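Local atomic coordinates of glutamyl-tRNA(Gln) amidotransferase subunit B, mitochondrial (PDB entry 4N0H), a protein that is subunit B of a mitochondrial amidotransferase, belongs to the GatB/GatE family and assembles with other protein chains, subunit F among them. Residues Q81-Y93 and D282-L296. Numbering follows the deposited sequence.
Sequences QVNSISQFDRKHY and DYRYMPDPELPYINL
An extended chain from CG to NE (chi2 180°, chi3 175°) carries the Arg-90 guanidinium to Asp-288, whose CG lies anti to the backbone N (chi1 -168°). Arg-90 NE donates to Asp-288 OD2 at 2.8 Å; that oxygen lies at the guanidinium edge, in its plane, while NE comes from above the carboxylate plane. A water bonded to Arg-90 NH2, Asp-288 OD2 and Glu-290 OE1 closes the network, and Pro-289 CD lies over one guanidinium face. Asp-288 OD1 is turned to its own chain, accepting from Glu-290 N in an Asx turn and from Leu-291 N, which extends it to an Asx motif.

Behind this salt bridge the backbones pair antiparallel: Arg-90 N gives a 2.7 Å bond to Met-286 O, and Met-286 N answers to Arg-90 O. Further along, the extended Lys-91 chain lays CE squarely over the Tyr-283 ring, 3.6 Å from its centroid, with NZ above the same face. His-92 ND1 makes a bifurcated pair of bent bonds, to Tyr-283 O at 3.2 Å and Arg-284 O at 3.0 Å, both near the imidazole plane; Tyr-283 O also accepts from His-92 N. His-92 NE2 bonds to a polar side chain of another protein's chain.

At the far end a single bridge joins Ser-86 and Ile-294, Ile-294 N to Ser-86 O being 2.7 Å, while Ile-85 CG2 makes an off-centre CH-pi contact with the Tyr-293 ring.

Residues 286-287 thus add an edge to strand 89-92, whose other neighbour is strand 102-120. Asp-288 probably offsets the charge of Arg-90, whose guanidinium also bonds to another protein's chain, so the polar network continues across the subunit boundary.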
ATOM      1  N   GLN B  81      17.723 -24.484   2.943  1.00 38.96           N
ATOM      2  CA  GLN B  81      16.317 -24.820   2.749  1.00 40.89           C
ATOM      3  C   GLN B  81      15.539 -23.594   2.288  1.00 35.42           C
ATOM      4  O   GLN B  81      15.425 -22.605   3.017  1.00 32.37           O
ATOM      5  CB  GLN B  81      15.695 -25.389   4.025  1.00 47.52           C
ATOM      6  CG  GLN B  81      14.169 -25.337   4.021  1.00 58.04           C
ATOM      7  CD  GLN B  81      13.535 -26.399   4.896  1.00 68.72           C
ATOM      8  OE1 GLN B  81      13.735 -27.596   4.680  1.00 73.29           O
ATOM      9  NE2 GLN B  81      12.763 -25.968   5.887  1.00 71.90           N
ATOM     10  N   VAL B  82      15.021 -23.659   1.067  1.00 33.97           N
ATOM     11  CA  VAL B  82      14.231 -22.569   0.518  1.00 31.94           C
ATOM     12  C   VAL B  82      12.892 -22.491   1.234  1.00 34.35           C
ATOM     13  O   VAL B  82      12.196 -23.498   1.370  1.00 31.09           O
ATOM     14  CB  VAL B  82      13.993 -22.746  -0.992  1.00 31.22           C
ATOM     15  CG1 VAL B  82      13.058 -21.658  -1.516  1.00 25.96           C
ATOM     16  CG2 VAL B  82      15.319 -22.736  -1.742  1.00 33.84           C
ATOM     17  N   ASN B  83      12.544 -21.295   1.700  1.00 34.07           N
ATOM     18  CA  ASN B  83      11.294 -21.082   2.415  1.00 39.33           C
ATOM     19  C   ASN B  83      10.095 -21.385   1.520  1.00 36.09           C
ATOM     20  O   ASN B  83      10.075 -21.000   0.352  1.00 36.32           O
ATOM     21  CB  ASN B  83      11.217 -19.641   2.925  1.00 45.18           C
ATOM     22  CG  ASN B  83      10.489 -19.525   4.248  1.00 51.36           C
ATOM     23  OD1 ASN B  83       9.692 -20.392   4.608  1.00 57.04           O
ATOM     24  ND2 ASN B  83      10.759 -18.450   4.982  1.00 48.21           N
ATOM     25  N   SER B  84       9.106 -22.085   2.067  1.00 35.53           N
ATOM     26  CA  SER B  84       7.896 -22.406   1.316  1.00 40.52           C
ATOM     27  C   SER B  84       7.192 -21.128   0.886  1.00 37.00           C
ATOM     28  O   SER B  84       6.712 -21.014  -0.243  1.00 40.59           O
ATOM     29  CB  SER B  84       6.955 -23.265   2.160  1.00 44.21           C
ATOM     30  OG  SER B  84       6.660 -22.624   3.389  1.00 51.53           O
ATOM     31  N   ILE B  85       7.147 -20.164   1.798  1.00 33.47           N
ATOM     32  CA  ILE B  85       6.631 -18.837   1.505  1.00 34.06           C
ATOM     33  C   ILE B  85       7.646 -17.804   1.973  1.00 35.14           C
ATOM     34  O   ILE B  85       8.047 -17.808   3.136  1.00 37.64           O
ATOM     35  CB  ILE B  85       5.317 -18.564   2.260  1.00 36.62           C
ATOM     36  CG1 ILE B  85       4.214 -19.522   1.803  1.00 38.14           C
ATOM     37  CG2 ILE B  85       4.879 -17.118   2.073  1.00 37.01           C
ATOM     38  CD1 ILE B  85       3.685 -19.225   0.422  1.00 39.07           C
ATOM     39  N   SER B  86       8.077 -16.930   1.073  1.00 29.88           N
ATOM     40  CA  SER B  86       8.805 -15.745   1.509  1.00 30.02           C
ATOM     41  C   SER B  86       8.079 -14.477   1.062  1.00 29.19           C
ATOM     42  O   SER B  86       7.200 -14.519   0.196  1.00 26.45           O
ATOM     43  CB  SER B  86      10.278 -15.765   1.069  1.00 31.56           C
ATOM     44  OG  SER B  86      10.416 -15.687  -0.337  1.00 32.57           O
ATOM     45  N   GLN B  87       8.433 -13.358   1.677  1.00 28.00           N
ATOM     46  CA  GLN B  87       7.734 -12.107   1.438  1.00 25.41           C
ATOM     47  C   GLN B  87       8.691 -10.949   1.637  1.00 23.55           C
ATOM     48  O   GLN B  87       9.751 -11.104   2.252  1.00 20.92           O
ATOM     49  CB  GLN B  87       6.561 -11.961   2.410  1.00 33.76           C
ATOM     50  CG  GLN B  87       6.972 -12.083   3.866  1.00 43.88           C
ATOM     51  CD  GLN B  87       5.934 -11.539   4.835  1.00 48.49           C
ATOM     52  OE1 GLN B  87       4.732 -11.767   4.674  1.00 49.10           O
ATOM     53  NE2 GLN B  87       6.398 -10.804   5.847  1.00 40.09           N
ATOM     54  N   PHE B  88       8.317  -9.790   1.110  1.00 23.17           N
ATOM     55  CA  PHE B  88       9.094  -8.581   1.307  1.00 27.16           C
ATOM     56  C   PHE B  88       8.415  -7.679   2.326  1.00 25.36           C
ATOM     57  O   PHE B  88       7.193  -7.548   2.328  1.00 27.28           O
ATOM     58  CB  PHE B  88       9.276  -7.842  -0.019  1.00 25.77           C
ATOM     59  CG  PHE B  88      10.181  -8.548  -0.978  1.00 26.33           C
ATOM     60  CD1 PHE B  88       9.672  -9.442  -1.902  1.00 22.08           C
ATOM     61  CD2 PHE B  88      11.547  -8.339  -0.937  1.00 26.62           C
ATOM     62  CE1 PHE B  88      10.510 -10.100  -2.781  1.00 22.85           C
ATOM     63  CE2 PHE B  88      12.390  -8.997  -1.814  1.00 29.28           C
ATOM     64  CZ  PHE B  88      11.871  -9.877  -2.735  1.00 24.20           C
ATOM     65  N   ASP B  89       9.214  -7.054   3.183  1.00 26.65           N
ATOM     66  CA  ASP B  89       8.695  -6.139   4.194  1.00 27.78           C
ATOM     67  C   ASP B  89       9.304  -4.757   4.011  1.00 24.27           C
ATOM     68  O   ASP B  89      10.363  -4.617   3.408  1.00 30.34           O
ATOM     69  CB  ASP B  89       9.007  -6.657   5.599  1.00 30.15           C
ATOM     70  CG  ASP B  89       8.749  -8.147   5.740  1.00 34.48           C
ATOM     71  OD1 ASP B  89       9.732  -8.908   5.894  1.00 29.03           O
ATOM     72  OD2 ASP B  89       7.565  -8.557   5.687  1.00 32.26           O
ATOM     73  N   ARG B  90       8.628  -3.741   4.536  1.00 23.37           N
ATOM     74  CA  ARG B  90       9.115  -2.370   4.463  1.00 23.26           C
ATOM     75  C   ARG B  90       9.880  -1.993   5.727  1.00 28.55           C
ATOM     76  O   ARG B  90       9.351  -2.086   6.836  1.00 27.83           O
ATOM     77  CB  ARG B  90       7.947  -1.404   4.262  1.00 19.23           C
ATOM     78  CG  ARG B  90       7.148  -1.680   3.003  1.00 22.59           C
ATOM     79  CD  ARG B  90       5.998  -0.703   2.845  1.00 20.79           C
ATOM     80  NE  ARG B  90       5.299  -0.904   1.581  1.00 24.95           N
ATOM     81  CZ  ARG B  90       4.211  -0.231   1.218  1.00 27.65           C
ATOM     82  NH1 ARG B  90       3.702   0.687   2.025  1.00 23.38           N
ATOM     83  NH2 ARG B  90       3.634  -0.473   0.047  1.00 24.34           N
ATOM     84  N   LYS B  91      11.128  -1.572   5.547  1.00 26.52           N
ATOM     85  CA  LYS B  91      11.966  -1.100   6.639  1.00 29.07           C
ATOM     86  C   LYS B  91      12.020   0.419   6.544  1.00 26.15           C
ATOM     87  O   LYS B  91      12.633   0.956   5.625  1.00 27.05           O
ATOM     88  CB  LYS B  91      13.369  -1.700   6.518  1.00 28.46           C
ATOM     89  CG  LYS B  91      14.380  -1.197   7.544  1.00 32.09           C
ATOM     90  CD  LYS B  91      15.761  -1.791   7.269  1.00 34.79           C
ATOM     91  CE  LYS B  91      16.781  -1.363   8.310  1.00 37.61           C
ATOM     92  NZ  LYS B  91      18.099  -2.029   8.078  1.00 38.62           N
ATOM     93  N   HIS B  92      11.374   1.104   7.485  1.00 24.16           N
ATOM     94  CA  HIS B  92      11.131   2.544   7.362  1.00 27.70           C
ATOM     95  C   HIS B  92      12.220   3.428   7.982  1.00 31.62           C
ATOM     96  O   HIS B  92      12.588   3.246   9.147  1.00 28.43           O
ATOM     97  CB  HIS B  92       9.782   2.922   7.992  1.00 27.88           C
ATOM     98  CG  HIS B  92       8.592   2.292   7.330  1.00 29.00           C
ATOM     99  ND1 HIS B  92       8.019   1.122   7.783  1.00 28.00           N
ATOM    100  CD2 HIS B  92       7.853   2.684   6.265  1.00 26.12           C
ATOM    101  CE1 HIS B  92       6.983   0.817   7.020  1.00 27.27           C
ATOM    102  NE2 HIS B  92       6.864   1.746   6.088  1.00 26.01           N
ATOM    103  N   TYR B  93      12.717   4.379   7.191  1.00 27.02           N
ATOM    104  CA  TYR B  93      13.525   5.497   7.683  1.00 30.97           C
ATOM    105  C   TYR B  93      13.720   6.556   6.594  1.00 31.30           C
ATOM    106  O   TYR B  93      13.579   6.266   5.406  1.00 30.98           O
ATOM    107  CB  TYR B  93      14.877   5.027   8.231  1.00 35.40           C
ATOM    108  CG  TYR B  93      15.788   4.387   7.210  1.00 42.34           C
ATOM    109  CD1 TYR B  93      15.700   3.029   6.923  1.00 44.32           C
ATOM    110  CD2 TYR B  93      16.753   5.137   6.549  1.00 46.75           C
ATOM    111  CE1 TYR B  93      16.540   2.436   5.994  1.00 48.96           C
ATOM    112  CE2 TYR B  93      17.598   4.558   5.620  1.00 50.54           C
ATOM    113  CZ  TYR B  93      17.487   3.209   5.346  1.00 54.65           C
ATOM    114  OH  TYR B  93      18.328   2.635   4.421  1.00 60.59           O
ATOM    115  N   ASP B 282      13.006   2.476  15.663  1.00 43.77           N
ATOM    116  CA  ASP B 282      12.040   1.456  15.284  1.00 38.69           C
ATOM    117  C   ASP B 282      11.809   1.575  13.785  1.00 35.38           C
ATOM    118  O   ASP B 282      11.311   2.594  13.307  1.00 38.09           O
ATOM    119  CB  ASP B 282      10.725   1.637  16.048  1.00 41.28           C
ATOM    120  CG  ASP B 282       9.841   0.399  16.003  1.00 40.39           C
ATOM    121  OD1 ASP B 282       9.829  -0.295  14.965  1.00 36.74           O
ATOM    122  OD2 ASP B 282       9.158   0.116  17.012  1.00 40.51           O
ATOM    123  N   TYR B 283      12.193   0.543  13.043  1.00 31.58           N
ATOM    124  CA  TYR B 283      12.059   0.570  11.593  1.00 29.05           C
ATOM    125  C   TYR B 283      10.626   0.266  11.153  1.00 29.37           C
ATOM    126  O   TYR B 283      10.299   0.371   9.972  1.00 29.44           O
ATOM    127  CB  TYR B 283      13.052  -0.396  10.938  1.00 30.61           C
ATOM    128  CG  TYR B 283      14.493   0.039  11.083  1.00 35.21           C
ATOM    129  CD1 TYR B 283      14.961   1.178  10.433  1.00 31.21           C
ATOM    130  CD2 TYR B 283      15.385  -0.682  11.868  1.00 37.58           C
ATOM    131  CE1 TYR B 283      16.270   1.586  10.561  1.00 37.26           C
ATOM    132  CE2 TYR B 283      16.704  -0.275  12.005  1.00 41.61           C
ATOM    133  CZ  TYR B 283      17.139   0.858  11.344  1.00 42.07           C
ATOM    134  OH  TYR B 283      18.445   1.274  11.466  1.00 43.70           O
ATOM    135  N   ARG B 284       9.784  -0.105  12.114  1.00 30.45           N
ATOM    136  CA  ARG B 284       8.370  -0.358  11.856  1.00 27.70           C
ATOM    137  C   ARG B 284       8.168  -1.317  10.685  1.00 28.72           C
ATOM    138  O   ARG B 284       7.419  -1.025   9.748  1.00 27.52           O
ATOM    139  CB  ARG B 284       7.627   0.963  11.623  1.00 25.36           C
ATOM    140  CG  ARG B 284       7.447   1.800  12.897  1.00 29.64           C
ATOM    141  CD  ARG B 284       7.526   3.293  12.617  1.00 32.75           C
ATOM    142  NE  ARG B 284       8.874   3.685  12.217  1.00 33.60           N
ATOM    143  CZ  ARG B 284       9.155   4.557  11.255  1.00 31.04           C
ATOM    144  NH1 ARG B 284       8.182   5.151  10.574  1.00 30.41           N
ATOM    145  NH2 ARG B 284      10.416   4.829  10.968  1.00 29.28           N
ATOM    146  N   TYR B 285       8.858  -2.456  10.746  1.00 26.26           N
ATOM    147  CA  TYR B 285       8.769  -3.478   9.705  1.00 29.35           C
ATOM    148  C   TYR B 285       7.319  -3.870   9.445  1.00 31.83           C
ATOM    149  O   TYR B 285       6.602  -4.279  10.355  1.00 33.11           O
ATOM    150  CB  TYR B 285       9.564  -4.724  10.094  1.00 26.62           C
ATOM    151  CG  TYR B 285      11.065  -4.530  10.145  1.00 31.52           C
ATOM    152  CD1 TYR B 285      11.730  -4.441  11.362  1.00 36.14           C
ATOM    153  CD2 TYR B 285      11.819  -4.453   8.978  1.00 31.49           C
ATOM    154  CE1 TYR B 285      13.100  -4.278  11.421  1.00 39.89           C
ATOM    155  CE2 TYR B 285      13.193  -4.289   9.027  1.00 38.33           C
ATOM    156  CZ  TYR B 285      13.827  -4.201  10.253  1.00 38.65           C
ATOM    157  OH  TYR B 285      15.191  -4.035  10.315  1.00 40.82           O
ATOM    158  N   MET B 286       6.898  -3.727   8.196  1.00 27.18           N
ATOM    159  CA  MET B 286       5.541  -4.054   7.784  1.00 25.58           C
ATOM    160  C   MET B 286       5.617  -4.877   6.515  1.00 23.57           C
ATOM    161  O   MET B 286       6.260  -4.465   5.554  1.00 22.72           O
ATOM    162  CB  MET B 286       4.748  -2.771   7.508  1.00 24.59           C
ATOM    163  CG  MET B 286       3.275  -2.999   7.186  1.00 33.29           C
ATOM    164  SD  MET B 286       2.394  -1.479   6.739  1.00 37.37           S
ATOM    165  CE  MET B 286       3.130  -1.110   5.151  1.00 35.95           C
ATOM    166  N   PRO B 287       4.971  -6.052   6.506  1.00 25.76           N
ATOM    167  CA  PRO B 287       4.906  -6.819   5.259  1.00 27.43           C
ATOM    168  C   PRO B 287       4.320  -5.946   4.158  1.00 29.40           C
ATOM    169  O   PRO B 287       3.341  -5.238   4.412  1.00 25.73           O
ATOM    170  CB  PRO B 287       3.944  -7.952   5.604  1.00 28.92           C
ATOM    171  CG  PRO B 287       4.103  -8.134   7.077  1.00 29.46           C
ATOM    172  CD  PRO B 287       4.303  -6.746   7.619  1.00 29.70           C
ATOM    173  N   ASP B 288       4.921  -5.961   2.971  1.00 23.72           N
ATOM    174  CA  ASP B 288       4.416  -5.130   1.890  1.00 25.62           C
ATOM    175  C   ASP B 288       2.993  -5.549   1.524  1.00 26.53           C
ATOM    176  O   ASP B 288       2.721  -6.731   1.329  1.00 28.18           O
ATOM    177  CB  ASP B 288       5.326  -5.184   0.667  1.00 26.32           C
ATOM    178  CG  ASP B 288       4.989  -4.115  -0.347  1.00 24.00           C
ATOM    179  OD1 ASP B 288       4.130  -4.367  -1.221  1.00 24.39           O
ATOM    180  OD2 ASP B 288       5.577  -3.017  -0.268  1.00 25.58           O
ATOM    181  N   PRO B 289       2.073  -4.577   1.466  1.00 29.30           N
ATOM    182  CA  PRO B 289       0.663  -4.891   1.214  1.00 28.78           C
ATOM    183  C   PRO B 289       0.340  -5.118  -0.260  1.00 30.09           C
ATOM    184  O   PRO B 289      -0.775  -5.538  -0.564  1.00 30.16           O
ATOM    185  CB  PRO B 289      -0.071  -3.657   1.747  1.00 29.75           C
ATOM    186  CG  PRO B 289       0.921  -2.549   1.644  1.00 30.25           C
ATOM    187  CD  PRO B 289       2.279  -3.166   1.849  1.00 26.55           C
ATOM    188  N   GLU B 290       1.295  -4.863  -1.152  1.00 29.61           N
ATOM    189  CA  GLU B 290       1.061  -5.003  -2.591  1.00 27.56           C
ATOM    190  C   GLU B 290       1.701  -6.243  -3.216  1.00 28.61           C
ATOM    191  O   GLU B 290       1.095  -6.906  -4.058  1.00 25.91           O
ATOM    192  CB  GLU B 290       1.559  -3.766  -3.334  1.00 29.16           C
ATOM    193  CG  GLU B 290       0.823  -2.493  -2.992  1.00 31.07           C
ATOM    194  CD  GLU B 290       1.071  -1.400  -4.013  1.00 30.17           C
ATOM    195  OE1 GLU B 290       2.254  -1.082  -4.272  1.00 30.54           O
ATOM    196  OE2 GLU B 290       0.084  -0.874  -4.569  1.00 29.93           O
ATOM    197  N   LEU B 291       2.930  -6.544  -2.814  1.00 25.81           N
ATOM    198  CA  LEU B 291       3.681  -7.631  -3.427  1.00 23.41           C
ATOM    199  C   LEU B 291       3.138  -9.003  -3.029  1.00 25.26           C
ATOM    200  O   LEU B 291       2.855  -9.251  -1.859  1.00 23.92           O
ATOM    201  CB  LEU B 291       5.164  -7.522  -3.066  1.00 23.03           C
ATOM    202  CG  LEU B 291       5.862  -6.263  -3.588  1.00 22.90           C
ATOM    203  CD1 LEU B 291       7.177  -6.038  -2.863  1.00 21.34           C
ATOM    204  CD2 LEU B 291       6.089  -6.373  -5.092  1.00 21.03           C
ATOM    205  N   PRO B 292       2.986  -9.900  -4.013  1.00 29.20           N
ATOM    206  CA  PRO B 292       2.548 -11.270  -3.716  1.00 29.30           C
ATOM    207  C   PRO B 292       3.634 -12.024  -2.960  1.00 26.99           C
ATOM    208  O   PRO B 292       4.804 -11.697  -3.118  1.00 23.93           O
ATOM    209  CB  PRO B 292       2.381 -11.897  -5.108  1.00 35.39           C
ATOM    210  CG  PRO B 292       2.333 -10.741  -6.070  1.00 37.99           C
ATOM    211  CD  PRO B 292       3.190  -9.680  -5.453  1.00 31.39           C
ATOM    212  N   TYR B 293       3.252 -13.012  -2.153  1.00 30.56           N
ATOM    213  CA  TYR B 293       4.217 -13.918  -1.538  1.00 35.90           C
ATOM    214  C   TYR B 293       5.057 -14.596  -2.614  1.00 37.06           C
ATOM    215  O   TYR B 293       4.597 -14.788  -3.738  1.00 40.08           O
ATOM    216  CB  TYR B 293       3.501 -15.017  -0.754  1.00 41.19           C
ATOM    217  CG  TYR B 293       2.756 -14.568   0.480  1.00 46.90           C
ATOM    218  CD1 TYR B 293       3.340 -13.713   1.406  1.00 48.72           C
ATOM    219  CD2 TYR B 293       1.467 -15.018   0.726  1.00 54.01           C
ATOM    220  CE1 TYR B 293       2.652 -13.313   2.542  1.00 49.87           C
ATOM    221  CE2 TYR B 293       0.773 -14.626   1.852  1.00 55.72           C
ATOM    222  CZ  TYR B 293       1.364 -13.776   2.756  1.00 54.02           C
ATOM    223  OH  TYR B 293       0.654 -13.396   3.875  1.00 55.33           O
ATOM    224  N   ILE B 294       6.289 -14.954  -2.271  1.00 30.64           N
ATOM    225  CA  ILE B 294       7.071 -15.846  -3.112  1.00 32.12           C
ATOM    226  C   ILE B 294       6.687 -17.272  -2.727  1.00 31.29           C
ATOM    227  O   ILE B 294       7.009 -17.725  -1.632  1.00 30.86           O
ATOM    228  CB  ILE B 294       8.587 -15.641  -2.907  1.00 35.54           C
ATOM    229  CG1 ILE B 294       9.014 -14.267  -3.426  1.00 37.76           C
ATOM    230  CG2 ILE B 294       9.396 -16.744  -3.600  1.00 34.81           C
ATOM    231  CD1 ILE B 294      10.488 -13.984  -3.250  1.00 35.80           C
ATOM    232  N   ASN B 295       5.982 -17.961  -3.619  1.00 29.90           N
ATOM    233  CA  ASN B 295       5.529 -19.326  -3.362  1.00 32.60           C
ATOM    234  C   ASN B 295       5.964 -20.263  -4.480  1.00 31.49           C
ATOM    235  O   ASN B 295       5.258 -20.430  -5.470  1.00 33.41           O
ATOM    236  CB  ASN B 295       4.007 -19.360  -3.210  1.00 37.53           C
ATOM    237  CG  ASN B 295       3.484 -20.734  -2.832  1.00 43.63           C
ATOM    238  OD1 ASN B 295       4.249 -21.637  -2.489  1.00 46.96           O
ATOM    239  ND2 ASN B 295       2.170 -20.896  -2.889  1.00 47.02           N
ATOM    240  N   LEU B 296       7.134 -20.872  -4.319  1.00 27.91           N
ATOM    241  CA  LEU B 296       7.727 -21.667  -5.384  1.00 26.23           C
ATOM    242  C   LEU B 296       7.252 -23.114  -5.327  1.00 24.79           C
ATOM    243  O   LEU B 296       7.148 -23.701  -4.252  1.00 27.12           O
ATOM    244  CB  LEU B 296       9.253 -21.597  -5.293  1.00 28.68           C
ATOM    245  CG  LEU B 296       9.753 -20.147  -5.273  1.00 29.32           C
ATOM    246  CD1 LEU B 296      11.228 -20.074  -4.928  1.00 32.31           C
ATOM    247  CD2 LEU B 296       9.477 -19.480  -6.607  1.00 25.76           C
TER
HETATM  248  O   HOH W   1       8.545 -20.065  -1.908  1.00 32.55           O
HETATM  249  O   HOH W   2       4.269  -1.869  -2.388  1.00 40.08           O